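Local coordinates for protein aryl esterase (Mycobacterium smegmatis, PDB 2Q0Q) that hydrolyses aryl esters and catalyses acyl transfer to alcohols in water, as an oligomeric enzyme of the SGNH hydrolase (GDSL-like) family, at residues 35-38 and 39-43; 207-210 and 211-215; 147-150 and 151-155. All coordinates share one frame; numbering follows the deposited sequence.

From the N terminus, the chain first reaches contact 1 (35-43) on helix 34-42, which follows strand 3-9 and precedes strand 46-52 in the chain. Contact 3 (147-155) follows, a short helix after strand 133-138, and contact 2 (207-215) lies near the C terminus, on helix 198-215. Each closes only helical turns, so the three run in series, with none nested or crossed. Contacts 1 and 2 lie about 11 Å apart between centres and pack against each other, joining two helices that cover the parallel sheet. Contact 3 is about 33 Å from contact 1 and 34 Å from contact 2, centre to centre, and faces a second subunit.

Contact 1: 35-38 and 39-43; sequences TGVL and AQQLG
Leu38 and Leu42, one helical turn apart, lie side by side and point the same way. From Leu38, CB sits against the peptide nitrogen of the following Ala39. CG stands anti to the backbone N (chi1 180°), which carries the branch past the carbonyl carbon toward the next turn, and it meets CD1 of Leu42. The methyl Leu38 CD1 makes the apolar contact itself, 3.6 Å from Leu42 CD1. Leu42 CG rests 3.3 Å from Leu38 O, the carbonyl that also accepts Leu42 N at 2.9 Å.

The same helical spacing brings Gln41 alongside Val37. Its CG packs 4.0 Å from Val37 CG1, and a bend at chi2 (-71°) turns the amide out of line with this aliphatic part. Gln40 instead runs extended beyond CG and passes over the backbone of Gly36, with CG 3.4 Å from Gly36 O. Beneath, four main-chain bonds each link a residue to the one four places earlier, from Ala39 N to Leu42 N, the straightest being Gln40 N to Gly36 O (2.9 Å, 170° at the hydrogen). Gly43 N closes the last turn on Ala39 O, and Gly43 is the first residue to leave helical phi/psi, with positive phi.

Around these turns, Leu38 lies on Cys7 of strand 3-9 and on Val48 of strand 46-52, while Thr35 OG1 is hydrogen-bonded to Glu50. Gln41 and Leu42 face helix 198-215, touching Ala209 and Val212, so helix 34-42 packs on two sheet strands and against the C-terminal helix.

Contact 2: 207-210 and 211-215; sequences ALAE and QVRSL
Glu210 and Gln211 are sequence neighbours whose side chains meet through their polar ends. Gln211 NE2 donates to Glu210 OE1 at 3.1 Å, a nearly straight bond (165° at the hydrogen). The carboxylate receives it on the syn lone pair of OE1, and the acceptor lies close to the amide plane of Gln211, although the two flat groups are turned 49° apart. A bend at chi2 in each side chain, -88° in Glu210, brings the two ends together. Glu210 OE2 lies a loose 4.0 Å from Ser214 CB.

On another flank of the helix, Arg213 reaches back to the preceding turn. Its chain is extended from CG to NE, and the guanidinium lies with one face over Ala209 O, its NH1 3.6 Å from that oxygen, while Ala209 CB packs 3.9 Å from the same NH1. Ala209 O is already taken by Arg213 N (3.1 Å), so the main-chain bond and the guanidinium face bear on one carbonyl. Val212 CG2 rests against Leu208 O, which accepts Val212 N at 2.8 Å.

Around this, Leu208 and Gln211 pack on Phe180 of strand 179-181, Val212 on Leu86 and Ile88 of strand 86-90, and Arg213 on Leu42; Arg213 NH2 also makes a weak hydrogen bond to Gln41 O.

Chemically, the turn separates two surfaces. Aliphatic Leu208 and Val212 are buried, whereas the exposed Glu210 carries a carboxylate that accepts a hydrogen bond from a neutral amide, which probably eases its charge without neutralising it.

Contact 3: 147-150 and 151-155; sequences HPWF and QLIFE
A capped short helix, 148-153, brings Trp149 and Ile153 together at the subunit interface. Ile153 CG2 comes in over one face of the indole, offset toward its rim, 3.4 Å from Trp149 CE2; the two side chains cross at about a right angle. Trp149 reaches it with CG anti to the backbone N (chi1 -179°). Leu152 approaches the same indole near CE3, with CD1 4.1 Å away. The other branch of Ile153 turns to Phe150: Ile153 CD1 lies at the edge of the Phe150 ring, in its plane, 4.0 Å from Phe150 CD2.

His147 is the N-cap: its ND1 accepts Trp149 N at 3.1 Å, the donor lying in the imidazole plane. The ladder then begins with Gln151 N to His147 O, 2.9 Å and nearly straight at 172°. At the far end Phe154 N is bonded to Phe150 O, which also sits at the edge of the Phe154 ring, and Phe154 leaves helical geometry.

Phe174 of a neighbouring subunit meets the rings of His147, Trp149 and Phe150, edge-to-face for His147 and Phe150. Phe150 and Phe154 also touch Ile194, and Phe150 touches residues of a Ser11-His195-Asp192 set whose geometry is consistent with the catalytic triad of SGNH hydrolases. A short helix N-capped by a histidine and lined with aromatic side chains here joins the subunit interface to the neighbourhood of that probable active site.

Contact 1: 35-38 and 39-43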
loop_
_atom_site.group_PDB
_atom_site.type_symbol
_atom_site.label_atom_id
_atom_site.label_comp_id
_atom_site.label_asym_id
_atom_site.label_seq_id
_atom_site.Cartn_x
_atom_site.Cartn_y
_atom_site.Cartn_z
ATOM N N THR G 35 30.377 24.699 0.282
ATOM C CA THR G 35 29.251 25.596 -0.008
ATOM C C THR G 35 29.568 27.039 0.437
ATOM O O THR G 35 29.155 28.014 -0.202
ATOM C CB THR G 35 27.917 25.097 0.641
ATOM O OG1 THR G 35 28.090 24.907 2.053
ATOM C CG2 THR G 35 27.511 23.795 0.024
ATOM N N GLY G 36 30.292 27.161 1.547
ATOM C CA GLY G 36 30.739 28.462 2.041
ATOM C C GLY G 36 31.847 29.057 1.200
ATOM O O GLY G 36 31.795 30.242 0.884
ATOM N N VAL G 37 32.835 28.231 0.833
ATOM C CA VAL G 37 33.913 28.637 -0.076
ATOM C C VAL G 37 33.336 29.077 -1.424
ATOM O O VAL G 37 33.766 30.100 -1.985
ATOM C CB VAL G 37 34.926 27.505 -0.296
ATOM C CG1 VAL G 37 35.914 27.912 -1.370
ATOM C CG2 VAL G 37 35.614 27.167 1.022
ATOM N N LEU G 38 32.307 28.347 -1.890
ATOM C CA LEU G 38 31.586 28.736 -3.098
ATOM C C LEU G 38 30.998 30.140 -2.939
ATOM O O LEU G 38 31.167 30.984 -3.809
ATOM C CB LEU G 38 30.483 27.714 -3.439
ATOM C CG LEU G 38 29.614 27.972 -4.677
ATOM C CD1 LEU G 38 30.394 28.040 -5.957
ATOM C CD2 LEU G 38 28.584 26.878 -4.777
ATOM N N ALA G 39 30.323 30.380 -1.817
ATOM C CA ALA G 39 29.659 31.661 -1.576
ATOM C C ALA G 39 30.661 32.823 -1.530
ATOM O O ALA G 39 30.406 33.890 -2.117
ATOM C CB ALA G 39 28.840 31.589 -0.289
ATOM N N GLN G 40 31.777 32.600 -0.814
ATOM C CA GLN G 40 32.915 33.546 -0.721
ATOM C C GLN G 40 33.432 33.898 -2.102
ATOM O O GLN G 40 33.613 35.071 -2.448
ATOM C CB GLN G 40 34.121 32.928 0.011
ATOM C CG GLN G 40 34.028 32.744 1.510
ATOM C CD GLN G 40 35.195 31.878 2.036
ATOM O OE1 GLN G 40 36.348 32.031 1.603
ATOM N NE2 GLN G 40 34.889 30.960 2.954
ATOM N N GLN G 41 33.708 32.850 -2.869
ATOM C CA GLN G 41 34.338 32.995 -4.168
ATOM C C GLN G 41 33.420 33.711 -5.148
ATOM O O GLN G 41 33.887 34.502 -5.958
ATOM C CB GLN G 41 34.757 31.627 -4.712
ATOM C CG GLN G 41 35.911 30.991 -3.943
ATOM C CD GLN G 41 37.232 31.687 -4.175
ATOM O OE1 GLN G 41 37.694 31.817 -5.305
ATOM N NE2 GLN G 41 37.857 32.120 -3.095
ATOM N N LEU G 42 32.124 33.441 -5.071
ATOM C CA LEU G 42 31.168 34.041 -5.988
ATOM C C LEU G 42 30.868 35.497 -5.628
ATOM O O LEU G 42 30.732 36.343 -6.507
ATOM C CB LEU G 42 29.880 33.225 -5.991
ATOM C CG LEU G 42 29.917 31.910 -6.748
ATOM C CD1 LEU G 42 28.642 31.098 -6.485
ATOM C CD2 LEU G 42 30.156 32.156 -8.248
ATOM N N GLY G 43 30.753 35.774 -4.336
ATOM C CA GLY G 43 30.529 37.133 -3.862
ATOM C C GLY G 43 29.076 37.531 -3.880
ATOM O O GLY G 43 28.186 36.703 -4.098
#

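Contact 2: 207-210 and 211-215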
loop_
_atom_site.group_PDB
_atom_site.type_symbol
_atom_site.label_atom_id
_atom_site.label_comp_id
_atom_site.label_asym_id
_atom_site.label_seq_id
_atom_site.Cartn_x
_atom_site.Cartn_y
_atom_site.Cartn_z
ATOM N N ALA G 207 36.517 25.407 -7.659
ATOM C CA ALA G 207 36.252 24.866 -8.978
ATOM C C ALA G 207 34.809 25.118 -9.359
ATOM O O ALA G 207 34.534 25.490 -10.492
ATOM C CB ALA G 207 36.520 23.402 -8.980
ATOM N N LEU G 208 33.909 24.861 -8.410
ATOM C CA LEU G 208 32.473 25.065 -8.661
ATOM C C LEU G 208 32.118 26.542 -8.842
ATOM O O LEU G 208 31.144 26.868 -9.547
ATOM C CB LEU G 208 31.614 24.424 -7.555
ATOM C CG LEU G 208 31.519 22.886 -7.579
ATOM C CD1 LEU G 208 30.875 22.321 -6.297
ATOM C CD2 LEU G 208 30.782 22.370 -8.835
ATOM N N ALA G 209 32.841 27.432 -8.154
ATOM C CA ALA G 209 32.633 28.874 -8.336
ATOM C C ALA G 209 32.841 29.206 -9.825
ATOM O O ALA G 209 32.024 29.893 -10.430
ATOM C CB ALA G 209 33.580 29.660 -7.458
ATOM N N GLU G 210 33.907 28.688 -10.433
ATOM C CA GLU G 210 34.104 28.894 -11.862
ATOM C C GLU G 210 32.952 28.296 -12.693
ATOM O O GLU G 210 32.484 28.891 -13.662
ATOM C CB GLU G 210 35.474 28.303 -12.273
ATOM C CG GLU G 210 35.822 28.493 -13.738
ATOM C CD GLU G 210 35.311 27.366 -14.651
ATOM O OE1 GLU G 210 35.090 26.227 -14.151
ATOM O OE2 GLU G 210 34.998 27.732 -15.858
ATOM N N GLN G 211 32.499 27.110 -12.301
ATOM C CA GLN G 211 31.430 26.450 -13.021
ATOM C C GLN G 211 30.153 27.296 -12.967
ATOM O O GLN G 211 29.510 27.487 -13.993
ATOM C CB GLN G 211 31.161 25.075 -12.418
ATOM C CG GLN G 211 32.271 24.089 -12.690
ATOM C CD GLN G 211 32.182 23.567 -14.096
ATOM O OE1 GLN G 211 31.238 22.832 -14.420
ATOM N NE2 GLN G 211 33.107 23.993 -14.956
ATOM N N VAL G 212 29.799 27.788 -11.774
ATOM C CA VAL G 212 28.617 28.637 -11.598
ATOM C C VAL G 212 28.674 29.892 -12.459
ATOM O O VAL G 212 27.712 30.216 -13.159
ATOM C CB VAL G 212 28.438 29.034 -10.129
ATOM C CG1 VAL G 212 27.367 30.139 -9.985
ATOM C CG2 VAL G 212 28.024 27.819 -9.320
ATOM N N ARG G 213 29.786 30.613 -12.411
ATOM C CA ARG G 213 29.881 31.815 -13.218
ATOM C C ARG G 213 29.786 31.480 -14.701
ATOM O O ARG G 213 29.293 32.275 -15.490
ATOM C CB ARG G 213 31.191 32.540 -12.966
ATOM C CG ARG G 213 31.353 33.136 -11.590
ATOM C CD ARG G 213 32.723 33.784 -11.499
ATOM N NE ARG G 213 33.161 33.939 -10.115
ATOM C CZ ARG G 213 34.093 33.203 -9.504
ATOM N NH1 ARG G 213 34.775 32.227 -10.118
ATOM N NH2 ARG G 213 34.367 33.470 -8.245
ATOM N N SER G 214 30.287 30.308 -15.085
ATOM C CA SER G 214 30.294 29.912 -16.479
ATOM C C SER G 214 28.891 29.638 -17.034
ATOM O O SER G 214 28.631 29.869 -18.218
ATOM C CB SER G 214 31.177 28.674 -16.654
ATOM O OG SER G 214 30.783 27.972 -17.805
ATOM N N LEU G 215 28.010 29.133 -16.167
ATOM C CA LEU G 215 26.656 28.735 -16.551
ATOM C C LEU G 215 25.624 29.855 -16.484
ATOM O O LEU G 215 24.565 29.765 -17.113
ATOM C CB LEU G 215 26.181 27.593 -15.658
ATOM C CG LEU G 215 26.888 26.273 -15.910
ATOM C CD1 LEU G 215 26.445 25.230 -14.909
ATOM C CD2 LEU G 215 26.675 25.800 -17.365
#

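Contact 3: 147-150 and 151-155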
loop_
_atom_site.group_PDB
_atom_site.type_symbol
_atom_site.label_atom_id
_atom_site.label_comp_id
_atom_site.label_asym_id
_atom_site.label_seq_id
_atom_site.Cartn_x
_atom_site.Cartn_y
_atom_site.Cartn_z
ATOM N N HIS G 147 37.521 2.414 9.718
ATOM C CA HIS G 147 36.482 1.948 10.644
ATOM C C HIS G 147 35.759 0.710 10.096
ATOM O O HIS G 147 35.222 0.775 8.985
ATOM C CB HIS G 147 35.424 3.032 10.936
ATOM C CG HIS G 147 34.726 2.809 12.233
ATOM N ND1 HIS G 147 33.821 1.787 12.426
ATOM C CD2 HIS G 147 34.856 3.429 13.427
ATOM C CE1 HIS G 147 33.419 1.796 13.683
ATOM N NE2 HIS G 147 34.030 2.785 14.310
ATOM N N PRO G 148 35.706 -0.400 10.879
ATOM C CA PRO G 148 35.063 -1.632 10.379
ATOM C C PRO G 148 33.603 -1.487 9.985
ATOM O O PRO G 148 33.150 -2.213 9.093
ATOM C CB PRO G 148 35.218 -2.619 11.539
ATOM C CG PRO G 148 35.411 -1.745 12.769
ATOM C CD PRO G 148 36.231 -0.584 12.248
ATOM N N TRP G 149 32.848 -0.609 10.666
ATOM C CA TRP G 149 31.440 -0.410 10.324
ATOM C C TRP G 149 31.323 0.285 8.983
ATOM O O TRP G 149 30.537 -0.133 8.149
ATOM C CB TRP G 149 30.656 0.384 11.388
ATOM C CG TRP G 149 29.213 0.523 10.980
ATOM C CD1 TRP G 149 28.562 1.669 10.630
ATOM C CD2 TRP G 149 28.269 -0.540 10.822
ATOM N NE1 TRP G 149 27.269 1.391 10.259
ATOM C CE2 TRP G 149 27.057 0.041 10.368
ATOM C CE3 TRP G 149 28.333 -1.935 10.987
ATOM C CZ2 TRP G 149 25.915 -0.718 10.116
ATOM C CZ3 TRP G 149 27.177 -2.686 10.738
ATOM C CH2 TRP G 149 26.011 -2.079 10.288
ATOM N N PHE G 150 32.086 1.350 8.768
ATOM C CA PHE G 150 32.139 1.953 7.429
ATOM C C PHE G 150 32.616 0.956 6.363
ATOM O O PHE G 150 32.033 0.876 5.294
ATOM C CB PHE G 150 33.020 3.191 7.371
ATOM C CG PHE G 150 32.366 4.475 7.832
ATOM C CD1 PHE G 150 33.139 5.405 8.533
ATOM C CD2 PHE G 150 31.012 4.797 7.547
ATOM C CE1 PHE G 150 32.612 6.610 8.942
ATOM C CE2 PHE G 150 30.491 6.008 7.950
ATOM C CZ PHE G 150 31.291 6.916 8.661
ATOM N N GLN G 151 33.673 0.200 6.647
ATOM C CA GLN G 151 34.095 -0.826 5.696
ATOM C C GLN G 151 32.939 -1.756 5.304
ATOM O O GLN G 151 32.818 -2.127 4.151
ATOM C CB GLN G 151 35.246 -1.660 6.280
ATOM C CG GLN G 151 36.537 -0.931 6.477
ATOM C CD GLN G 151 37.675 -1.875 6.897
ATOM O OE1 GLN G 151 38.007 -2.825 6.171
ATOM N NE2 GLN G 151 38.294 -1.605 8.039
ATOM N N LEU G 152 32.099 -2.123 6.275
ATOM C CA LEU G 152 30.998 -3.062 6.050
ATOM C C LEU G 152 29.920 -2.445 5.182
ATOM O O LEU G 152 29.531 -3.033 4.162
ATOM C CB LEU G 152 30.367 -3.534 7.370
ATOM C CG LEU G 152 31.108 -4.697 8.031
ATOM C CD1 LEU G 152 30.887 -4.753 9.538
ATOM C CD2 LEU G 152 30.730 -6.037 7.359
ATOM N N ILE G 153 29.415 -1.277 5.585
ATOM C CA ILE G 153 28.263 -0.698 4.860
ATOM C C ILE G 153 28.640 -0.255 3.443
ATOM O O ILE G 153 27.786 -0.207 2.541
ATOM C CB ILE G 153 27.561 0.472 5.618
ATOM C CG1 ILE G 153 28.460 1.695 5.736
ATOM C CG2 ILE G 153 27.095 0.020 7.005
ATOM C CD1 ILE G 153 27.773 2.914 6.292
ATOM N N PHE G 154 29.911 0.071 3.238
ATOM C CA PHE G 154 30.373 0.493 1.921
ATOM C C PHE G 154 31.088 -0.600 1.105
ATOM O O PHE G 154 31.695 -0.299 0.093
ATOM C CB PHE G 154 31.290 1.716 2.054
ATOM C CG PHE G 154 30.558 3.027 2.118
ATOM C CD1 PHE G 154 30.475 3.769 3.300
ATOM C CD2 PHE G 154 29.922 3.513 0.988
ATOM C CE1 PHE G 154 29.769 4.999 3.327
ATOM C CE2 PHE G 154 29.220 4.713 1.019
ATOM C CZ PHE G 154 29.151 5.461 2.185
ATOM N N GLU G 155 30.988 -1.850 1.531
ATOM C CA GLU G 155 31.638 -2.953 0.820
ATOM C C GLU G 155 31.194 -2.941 -0.657
ATOM O O GLU G 155 30.003 -2.950 -0.966
ATOM C CB GLU G 155 31.284 -4.277 1.503
ATOM C CG GLU G 155 31.890 -5.520 0.874
ATOM C CD GLU G 155 31.796 -6.758 1.783
ATOM O OE1 GLU G 155 31.920 -6.634 3.036
ATOM O OE2 GLU G 155 31.619 -7.875 1.241
#